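Local coordinates for periplasmic binding protein (Veillonella parvula, PDB 4MO9) that probably captures an iron-chelate or related metal complex in the periplasm and hands it to an ABC transporter for uptake, at residues 24-34 with 142-150; 206-214 with 268-276. One frame throughout, in Å; residues are numbered along the deposited sequence.

Interaction 1: 24-34 with 142-150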
loop_
_atom_site.group_PDB
_atom_site.type_symbol
_atom_site.label_atom_id
_atom_site.label_comp_id
_atom_site.label_asym_id
_atom_site.label_seq_id
_atom_site.Cartn_x
_atom_site.Cartn_y
_atom_site.Cartn_z
ATOM N N ILE A 24 8.034 -1.375 -24.173
ATOM C CA ILE A 24 7.829 -0.881 -22.820
ATOM C C ILE A 24 9.165 -0.819 -22.090
ATOM O O ILE A 24 9.992 -1.731 -22.215
ATOM C CB ILE A 24 6.872 -1.809 -22.056
ATOM C CG1 ILE A 24 5.493 -1.790 -22.726
ATOM C CG2 ILE A 24 6.755 -1.387 -20.597
ATOM C CD1 ILE A 24 4.825 -3.137 -22.755
ATOM N N THR A 25 9.392 0.264 -21.357
ATOM C CA THR A 25 10.558 0.362 -20.493
ATOM C C THR A 25 10.087 0.147 -19.061
ATOM O O THR A 25 9.267 0.922 -18.551
ATOM C CB THR A 25 11.223 1.745 -20.619
ATOM O OG1 THR A 25 11.545 1.978 -22.004
ATOM C CG2 THR A 25 12.505 1.793 -19.808
ATOM N N ASP A 26 10.603 -0.888 -18.400
ATOM C CA ASP A 26 10.142 -1.155 -17.042
ATOM C C ASP A 26 10.910 -0.331 -16.004
ATOM O O ASP A 26 11.793 0.466 -16.366
ATOM C CB ASP A 26 10.007 -2.669 -16.733
ATOM C CG ASP A 26 11.322 -3.356 -16.353
ATOM O OD1 ASP A 26 12.375 -2.698 -16.152
ATOM O OD2 ASP A 26 11.299 -4.605 -16.224
ATOM N N VAL A 27 10.553 -0.488 -14.735
ATOM C CA VAL A 27 11.100 0.360 -13.679
ATOM C C VAL A 27 12.614 0.162 -13.495
ATOM O O VAL A 27 13.271 1.008 -12.907
ATOM C CB VAL A 27 10.331 0.137 -12.352
ATOM C CG1 VAL A 27 10.916 -1.042 -11.608
ATOM C CG2 VAL A 27 10.360 1.387 -11.466
ATOM N N THR A 28 13.177 -0.930 -14.024
ATOM C CA THR A 28 14.617 -1.166 -13.877
ATOM C C THR A 28 15.381 -0.762 -15.135
ATOM O O THR A 28 16.614 -0.894 -15.197
ATOM C CB THR A 28 14.962 -2.645 -13.556
ATOM O OG1 THR A 28 14.693 -3.459 -14.704
ATOM C CG2 THR A 28 14.144 -3.161 -12.379
ATOM N N GLY A 29 14.648 -0.300 -16.149
ATOM C CA GLY A 29 15.275 0.089 -17.396
ATOM C C GLY A 29 15.267 -0.986 -18.462
ATOM O O GLY A 29 15.886 -0.803 -19.522
ATOM N N ARG A 30 14.579 -2.105 -18.215
ATOM C CA ARG A 30 14.532 -3.174 -19.218
ATOM C C ARG A 30 13.593 -2.824 -20.360
ATOM O O ARG A 30 12.466 -2.342 -20.142
ATOM C CB ARG A 30 14.102 -4.514 -18.604
ATOM C CG ARG A 30 15.089 -5.048 -17.580
ATOM C CD ARG A 30 14.510 -6.239 -16.805
ATOM N NE ARG A 30 14.205 -7.406 -17.637
ATOM C CZ ARG A 30 12.979 -7.752 -18.024
ATOM N NH1 ARG A 30 11.934 -7.004 -17.698
ATOM N NH2 ARG A 30 12.794 -8.848 -18.739
ATOM N N THR A 31 14.069 -3.065 -21.577
ATOM C CA THR A 31 13.256 -2.879 -22.761
ATOM C C THR A 31 12.479 -4.159 -23.062
ATOM O O THR A 31 13.052 -5.191 -23.443
ATOM C CB THR A 31 14.124 -2.489 -23.966
ATOM O OG1 THR A 31 14.769 -1.233 -23.692
ATOM C CG2 THR A 31 13.261 -2.343 -25.203
ATOM N N VAL A 32 11.164 -4.085 -22.899
ATOM C CA VAL A 32 10.307 -5.260 -23.034
ATOM C C VAL A 32 9.350 -5.060 -24.211
ATOM O O VAL A 32 8.694 -4.020 -24.315
ATOM C CB VAL A 32 9.519 -5.493 -21.726
ATOM C CG1 VAL A 32 8.612 -6.706 -21.850
ATOM C CG2 VAL A 32 10.476 -5.673 -20.549
ATOM N N THR A 33 9.264 -6.047 -25.098
ATOM C CA THR A 33 8.460 -5.903 -26.303
ATOM C C THR A 33 7.257 -6.847 -26.327
ATOM O O THR A 33 7.421 -8.066 -26.164
ATOM C CB THR A 33 9.308 -6.175 -27.553
ATOM O OG1 THR A 33 10.459 -5.318 -27.532
ATOM C CG2 THR A 33 8.495 -5.906 -28.815
ATOM N N LEU A 34 6.061 -6.293 -26.549
ATOM C CA LEU A 34 4.861 -7.107 -26.725
ATOM C C LEU A 34 4.360 -6.996 -28.159
ATOM O O LEU A 34 4.449 -5.926 -28.766
ATOM C CB LEU A 34 3.751 -6.661 -25.775
ATOM C CG LEU A 34 4.059 -6.728 -24.278
ATOM C CD1 LEU A 34 2.935 -6.104 -23.455
ATOM C CD2 LEU A 34 4.275 -8.166 -23.856
ATOM N N ILE A 142 6.790 -15.948 -22.173
ATOM C CA ILE A 142 6.032 -15.005 -21.352
ATOM C C ILE A 142 6.912 -13.811 -20.969
ATOM O O ILE A 142 8.052 -13.993 -20.524
ATOM C CB ILE A 142 5.497 -15.697 -20.076
ATOM C CG1 ILE A 142 4.597 -16.879 -20.468
ATOM C CG2 ILE A 142 4.755 -14.714 -19.183
ATOM C CD1 ILE A 142 4.501 -17.963 -19.409
ATOM N N GLN A 143 6.388 -12.596 -21.126
ATOM C CA GLN A 143 7.182 -11.395 -20.853
ATOM C C GLN A 143 7.134 -10.999 -19.387
ATOM O O GLN A 143 6.101 -11.151 -18.732
ATOM C CB GLN A 143 6.732 -10.232 -21.742
ATOM C CG GLN A 143 6.752 -10.587 -23.231
ATOM C CD GLN A 143 8.100 -11.123 -23.670
ATOM O OE1 GLN A 143 9.128 -10.457 -23.515
ATOM N NE2 GLN A 143 8.109 -12.342 -24.210
ATOM N N THR A 144 8.249 -10.479 -18.881
ATOM C CA THR A 144 8.315 -9.992 -17.501
ATOM C C THR A 144 8.424 -8.463 -17.529
ATOM O O THR A 144 9.222 -7.906 -18.308
ATOM C CB THR A 144 9.556 -10.557 -16.785
ATOM O OG1 THR A 144 9.444 -11.986 -16.665
ATOM C CG2 THR A 144 9.723 -9.931 -15.409
ATOM N N ILE A 145 7.625 -7.785 -16.706
ATOM C CA ILE A 145 7.716 -6.333 -16.570
ATOM C C ILE A 145 7.875 -5.974 -15.095
ATOM O O ILE A 145 6.969 -6.230 -14.285
ATOM C CB ILE A 145 6.477 -5.626 -17.177
ATOM C CG1 ILE A 145 6.425 -5.871 -18.695
ATOM C CG2 ILE A 145 6.514 -4.140 -16.910
ATOM C CD1 ILE A 145 5.264 -5.123 -19.392
ATOM N N TYR A 146 9.017 -5.399 -14.722
ATOM C CA TYR A 146 9.230 -5.053 -13.296
ATOM C C TYR A 146 8.590 -3.718 -12.943
ATOM O O TYR A 146 8.654 -2.773 -13.726
ATOM C CB TYR A 146 10.724 -5.031 -12.955
ATOM C CG TYR A 146 11.349 -6.407 -13.043
ATOM C CD1 TYR A 146 10.855 -7.459 -12.274
ATOM C CD2 TYR A 146 12.419 -6.656 -13.889
ATOM C CE1 TYR A 146 11.411 -8.722 -12.355
ATOM C CE2 TYR A 146 12.981 -7.920 -13.978
ATOM C CZ TYR A 146 12.469 -8.944 -13.203
ATOM O OH TYR A 146 13.018 -10.203 -13.284
ATOM N N ILE A 147 7.977 -3.642 -11.761
ATOM C CA ILE A 147 7.359 -2.413 -11.280
ATOM C C ILE A 147 7.834 -2.204 -9.834
ATOM O O ILE A 147 8.395 -3.122 -9.224
ATOM C CB ILE A 147 5.819 -2.508 -11.315
ATOM C CG1 ILE A 147 5.333 -3.610 -10.364
ATOM C CG2 ILE A 147 5.314 -2.775 -12.748
ATOM C CD1 ILE A 147 3.815 -3.629 -10.164
ATOM N N ASP A 148 7.627 -1.017 -9.272
ATOM C CA ASP A 148 8.176 -0.775 -7.942
ATOM C C ASP A 148 7.456 0.364 -7.239
ATOM O O ASP A 148 7.874 1.530 -7.309
ATOM C CB ASP A 148 9.692 -0.505 -7.996
ATOM C CG ASP A 148 10.339 -0.475 -6.608
ATOM O OD1 ASP A 148 9.679 -0.837 -5.601
ATOM O OD2 ASP A 148 11.528 -0.102 -6.507
ATOM N N TYR A 149 6.380 0.019 -6.548
ATOM C CA TYR A 149 5.706 0.971 -5.684
ATOM C C TYR A 149 6.338 0.991 -4.292
ATOM O O TYR A 149 6.087 1.920 -3.508
ATOM C CB TYR A 149 4.222 0.610 -5.589
ATOM C CG TYR A 149 3.446 0.798 -6.877
ATOM C CD1 TYR A 149 3.512 1.991 -7.586
ATOM C CD2 TYR A 149 2.652 -0.226 -7.386
ATOM C CE1 TYR A 149 2.792 2.171 -8.765
ATOM C CE2 TYR A 149 1.941 -0.070 -8.572
ATOM C CZ TYR A 149 2.010 1.137 -9.251
ATOM O OH TYR A 149 1.295 1.299 -10.413
ATOM N N HIS A 150 7.165 -0.011 -3.975
ATOM C CA HIS A 150 7.709 -0.129 -2.615
ATOM C C HIS A 150 8.794 0.902 -2.358
ATOM O O HIS A 150 9.051 1.267 -1.205
ATOM C CB HIS A 150 8.258 -1.538 -2.342
ATOM C CG HIS A 150 7.203 -2.598 -2.286
ATOM N ND1 HIS A 150 6.604 -3.122 -3.414
ATOM C CD2 HIS A 150 6.639 -3.235 -1.230
ATOM C CE1 HIS A 150 5.711 -4.031 -3.055
ATOM N NE2 HIS A 150 5.719 -4.123 -1.733
HETATM O O HOH W 1 10.719 -10.377 -20.279
HETATM O O HOH W 2 10.420 -8.607 -24.568
#
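Strand 31-34 crosses strand 143-147 at 135° between their chain directions, with axes 7.7 Å apart at closest, and the type I turn from Asp26 to Gly29 brings Val27 beside Tyr146, so that Val27 N bonds to Tyr146 O at 3.1 Å. Asp26 gathers the polar contacts. Its CG sits between the backbone N and the carbonyl carbon (chi1 82°), which holds the carboxylate over the turn. Asp26 OD1 accepts from Thr28 N, which closes an Asx turn, and also from Thr28 OG1 and Arg30 N. Asp26 OD2 takes Tyr146 N (2.8 Å) on one face of the carboxylate plane and Arg30 NH1 (2.9 Å) on the other, the latter bond being part of a salt bridge. Arg30 NH1 also runs nearly straight to Thr144 O (2.9 Å), and a water joins Arg30 NH2 to Thr144 N. Arg30 CD lies at the ring edge of Tyr146, 3.6 Å from Tyr146 CD2, with guanidinium and ring planes 65° apart. With an alanine here in place of Asp26, the turn amides and Tyr146 N would probably lose their acceptor and Arg30 its counter-charge. Beyond these polar groups, Ile145 CD1 meets Ile24 CD1 (3.9 Å), and the Leu34 and Gln143 side chains pass in opposite directions, Leu34 CD2 touching Gln143 CG. The arrangement is a beta hairpin, its loop pinned by a buried aspartate, packed against the edge strand of the four-stranded parallel sheet.

Interaction 2: 206-214 with 268-276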
loop_
_atom_site.group_PDB
_atom_site.type_symbol
_atom_site.label_atom_id
_atom_site.label_comp_id
_atom_site.label_asym_id
_atom_site.label_seq_id
_atom_site.Cartn_x
_atom_site.Cartn_y
_atom_site.Cartn_z
ATOM N N VAL A 206 2.456 -0.819 13.920
ATOM C CA VAL A 206 1.416 -1.627 13.286
ATOM C C VAL A 206 0.579 -2.228 14.413
ATOM O O VAL A 206 1.098 -2.994 15.245
ATOM C CB VAL A 206 2.004 -2.756 12.420
ATOM C CG1 VAL A 206 0.905 -3.400 11.572
ATOM C CG2 VAL A 206 3.088 -2.196 11.505
ATOM N N GLY A 207 -0.706 -1.878 14.467
ATOM C CA GLY A 207 -1.535 -2.312 15.582
ATOM C C GLY A 207 -2.161 -3.685 15.411
ATOM O O GLY A 207 -3.323 -3.887 15.776
HETATM N N MSE A 208 -1.386 -4.633 14.885
HETATM C CA MSE A 208 -1.896 -5.959 14.538
HETATM C C MSE A 208 -2.119 -6.853 15.750
HETATM O O MSE A 208 -2.928 -7.788 15.703
HETATM C CB MSE A 208 -0.932 -6.648 13.570
HETATM C CG MSE A 208 -1.307 -8.085 13.224
HETATM SE SE MSE A 208 -0.096 -8.827 11.889
HETATM C CE MSE A 208 1.554 -8.727 12.911
ATOM N N ASN A 209 -1.407 -6.565 16.835
ATOM C CA ASN A 209 -1.468 -7.422 18.010
ATOM C C ASN A 209 -2.330 -6.856 19.136
ATOM O O ASN A 209 -2.428 -7.458 20.202
ATOM C CB ASN A 209 -0.053 -7.731 18.513
ATOM C CG ASN A 209 0.754 -8.543 17.519
ATOM O OD1 ASN A 209 0.212 -9.400 16.820
ATOM N ND2 ASN A 209 2.054 -8.273 17.445
ATOM N N GLY A 210 -2.952 -5.701 18.899
ATOM C CA GLY A 210 -3.800 -5.080 19.905
ATOM C C GLY A 210 -2.996 -4.423 21.017
ATOM O O GLY A 210 -1.760 -4.473 21.005
ATOM N N PRO A 211 -3.690 -3.804 21.990
ATOM C CA PRO A 211 -3.023 -3.088 23.088
ATOM C C PRO A 211 -2.076 -3.964 23.924
ATOM O O PRO A 211 -1.068 -3.463 24.423
ATOM C CB PRO A 211 -4.199 -2.609 23.954
ATOM C CG PRO A 211 -5.368 -2.547 23.008
ATOM C CD PRO A 211 -5.160 -3.706 22.072
ATOM N N GLU A 212 -2.387 -5.248 24.064
ATOM C CA GLU A 212 -1.664 -6.109 25.003
ATOM C C GLU A 212 -0.290 -6.607 24.517
ATOM O O GLU A 212 0.503 -7.117 25.312
ATOM C CB GLU A 212 -2.553 -7.278 25.470
ATOM C CG GLU A 212 -2.878 -8.328 24.400
ATOM C CD GLU A 212 -3.964 -7.894 23.414
ATOM O OE1 GLU A 212 -4.465 -6.749 23.510
ATOM O OE2 GLU A 212 -4.318 -8.713 22.537
ATOM N N GLU A 213 -0.008 -6.446 23.224
ATOM C CA GLU A 213 1.283 -6.846 22.661
ATOM C C GLU A 213 1.728 -5.842 21.600
ATOM O O GLU A 213 0.960 -5.518 20.689
ATOM C CB GLU A 213 1.186 -8.249 22.048
ATOM C CG GLU A 213 2.501 -8.790 21.494
ATOM C CD GLU A 213 2.335 -10.115 20.754
ATOM O OE1 GLU A 213 1.178 -10.536 20.524
ATOM O OE2 GLU A 213 3.363 -10.733 20.398
ATOM N N PHE A 214 2.958 -5.344 21.700
ATOM C CA PHE A 214 3.427 -4.347 20.732
ATOM C C PHE A 214 3.597 -4.945 19.345
ATOM O O PHE A 214 4.155 -6.031 19.188
ATOM C CB PHE A 214 4.740 -3.704 21.183
ATOM C CG PHE A 214 4.559 -2.578 22.168
ATOM C CD1 PHE A 214 3.667 -2.697 23.225
ATOM C CD2 PHE A 214 5.284 -1.401 22.037
ATOM C CE1 PHE A 214 3.506 -1.660 24.141
ATOM C CE2 PHE A 214 5.125 -0.364 22.941
ATOM C CZ PHE A 214 4.235 -0.492 23.993
ATOM N N PRO A 268 -8.927 -10.288 11.385
ATOM C CA PRO A 268 -10.052 -10.914 12.098
ATOM C C PRO A 268 -9.636 -11.941 13.149
ATOM O O PRO A 268 -10.443 -12.262 14.024
ATOM C CB PRO A 268 -10.848 -11.595 10.980
ATOM C CG PRO A 268 -9.844 -11.829 9.878
ATOM C CD PRO A 268 -8.886 -10.670 9.960
ATOM N N LYS A 269 -8.409 -12.453 13.062
ATOM C CA LYS A 269 -7.925 -13.405 14.065
ATOM C C LYS A 269 -7.390 -12.691 15.303
ATOM O O LYS A 269 -7.040 -13.329 16.294
ATOM C CB LYS A 269 -6.828 -14.295 13.484
ATOM C CG LYS A 269 -7.301 -15.285 12.435
ATOM C CD LYS A 269 -6.180 -16.255 12.101
ATOM C CE LYS A 269 -6.345 -16.855 10.718
ATOM N NZ LYS A 269 -5.096 -17.552 10.301
ATOM N N LYS A 270 -7.312 -11.366 15.232
ATOM C CA LYS A 270 -6.830 -10.558 16.346
ATOM C C LYS A 270 -7.943 -9.595 16.748
ATOM O O LYS A 270 -7.984 -8.473 16.255
ATOM C CB LYS A 270 -5.591 -9.770 15.904
ATOM C CG LYS A 270 -4.420 -10.630 15.417
ATOM C CD LYS A 270 -3.952 -11.585 16.515
ATOM C CE LYS A 270 -2.466 -11.425 16.790
ATOM N NZ LYS A 270 -2.128 -11.828 18.185
ATOM N N PRO A 271 -8.864 -10.029 17.636
ATOM C CA PRO A 271 -10.059 -9.205 17.873
ATOM C C PRO A 271 -9.799 -7.827 18.499
ATOM O O PRO A 271 -10.632 -6.932 18.335
ATOM C CB PRO A 271 -10.933 -10.076 18.790
ATOM C CG PRO A 271 -10.013 -11.083 19.375
ATOM C CD PRO A 271 -8.933 -11.318 18.347
ATOM N N THR A 272 -8.668 -7.647 19.175
ATOM C CA THR A 272 -8.329 -6.325 19.704
ATOM C C THR A 272 -7.410 -5.520 18.785
ATOM O O THR A 272 -6.959 -4.435 19.162
ATOM C CB THR A 272 -7.639 -6.415 21.059
ATOM O OG1 THR A 272 -6.412 -7.143 20.913
ATOM C CG2 THR A 272 -8.541 -7.102 22.076
ATOM N N SER A 273 -7.113 -6.041 17.595
ATOM C CA SER A 273 -6.253 -5.310 16.671
ATOM C C SER A 273 -6.965 -4.041 16.187
ATOM O O SER A 273 -8.204 -3.984 16.155
ATOM C CB SER A 273 -5.819 -6.187 15.487
ATOM O OG SER A 273 -6.916 -6.621 14.691
HETATM N N MSE A 274 -6.197 -3.010 15.855
HETATM C CA MSE A 274 -6.781 -1.807 15.272
HETATM C C MSE A 274 -7.434 -2.159 13.943
HETATM O O MSE A 274 -6.777 -2.712 13.055
HETATM C CB MSE A 274 -5.706 -0.756 15.035
HETATM C CG MSE A 274 -6.247 0.524 14.434
HETATM SE SE MSE A 274 -7.590 1.305 15.615
HETATM C CE MSE A 274 -8.321 2.519 14.255
ATOM N N ARG A 275 -8.718 -1.827 13.811
ATOM C CA ARG A 275 -9.506 -2.181 12.631
ATOM C C ARG A 275 -9.764 -0.983 11.709
ATOM O O ARG A 275 -10.347 0.027 12.126
ATOM C CB ARG A 275 -10.843 -2.813 13.048
ATOM C CG ARG A 275 -11.785 -3.138 11.888
ATOM C CD ARG A 275 -11.244 -4.266 10.985
ATOM N NE ARG A 275 -11.299 -5.564 11.658
ATOM C CZ ARG A 275 -12.360 -6.367 11.635
ATOM N NH1 ARG A 275 -13.452 -6.005 10.967
ATOM N NH2 ARG A 275 -12.341 -7.527 12.288
ATOM N N LEU A 276 -9.320 -1.119 10.463
ATOM C CA LEU A 276 -9.617 -0.167 9.394
ATOM C C LEU A 276 -9.948 -0.961 8.136
ATOM O O LEU A 276 -9.743 -2.182 8.112
ATOM C CB LEU A 276 -8.420 0.753 9.137
ATOM C CG LEU A 276 -8.110 1.758 10.261
ATOM C CD1 LEU A 276 -6.886 2.605 9.877
ATOM C CD2 LEU A 276 -9.310 2.634 10.516
#
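Lys270 and Asn209 run side by side and point the same way, the lysine chain bent at chi2 and chi3 so that Lys270 CE comes 3.4 Å from Asn209 OD1. On the way Lys270 CG passes 3.2 Å from Met208 O, a carbonyl that this contact buries and that has no polar partner in the model. The Lys270 ammonium ends 4.3 Å (NZ) from Glu213 OE1, too far for a salt bridge, though the opposite charges probably still attract. Thr272 and Glu212 approach obliquely. The glutamate, with CG between its backbone N and carbonyl carbon (chi1 69°) and a further bend at chi2, folds back so that Glu212 OE2 accepts from Thr272 OG1 through its syn lone pair (3.1 Å). Beside that bond Pro211 CD lies against Thr272, 3.8 Å from Thr272 CB. Ser273 turns its hydroxyl back to Lys270 O, in the carbonyl plane, which ties down the type I turn from Lys270 to Ser273; its CB faces the Met208 carbonyl. Backbone meets backbone where Met274 N bonds to Gly207 O (3.0 Å), and Gly210 comes so near Thr272 that a CB at Gly210 would probably run into Thr272 OG1. The two loops follow strands 201-206 and 259-263, neighbours in the mixed sheet. Arg296 bonds to the carbonyls of Gly210 and Pro211, Pro211 touches Glu295 of helix 282-295, and selenomethionine Met274 packs on Ser285 of that helix and on Ser312 of strand 310-313.

Interaction 1 and interaction 2 follow one another along the chain and lie on opposite sides of its centre, their own centres 37 Å apart and their nearest atoms about 13 Å. Interaction 1 joins the N-terminal hairpin to the edge of the parallel sheet; interaction 2 joins loops leaving the mixed sheet, consistent with their lying in different lobes of a periplasmic binding protein fold. Trimethylamine oxide, bound near Trp45, Ala48, Ser73 and Arg78, relates them: the side chain of Ile147 is about 12 Å from it and that of Met208 about 10 Å. Neither contact forms the pocket, although His150 at the end of 142-150 meets the ring of Trp45.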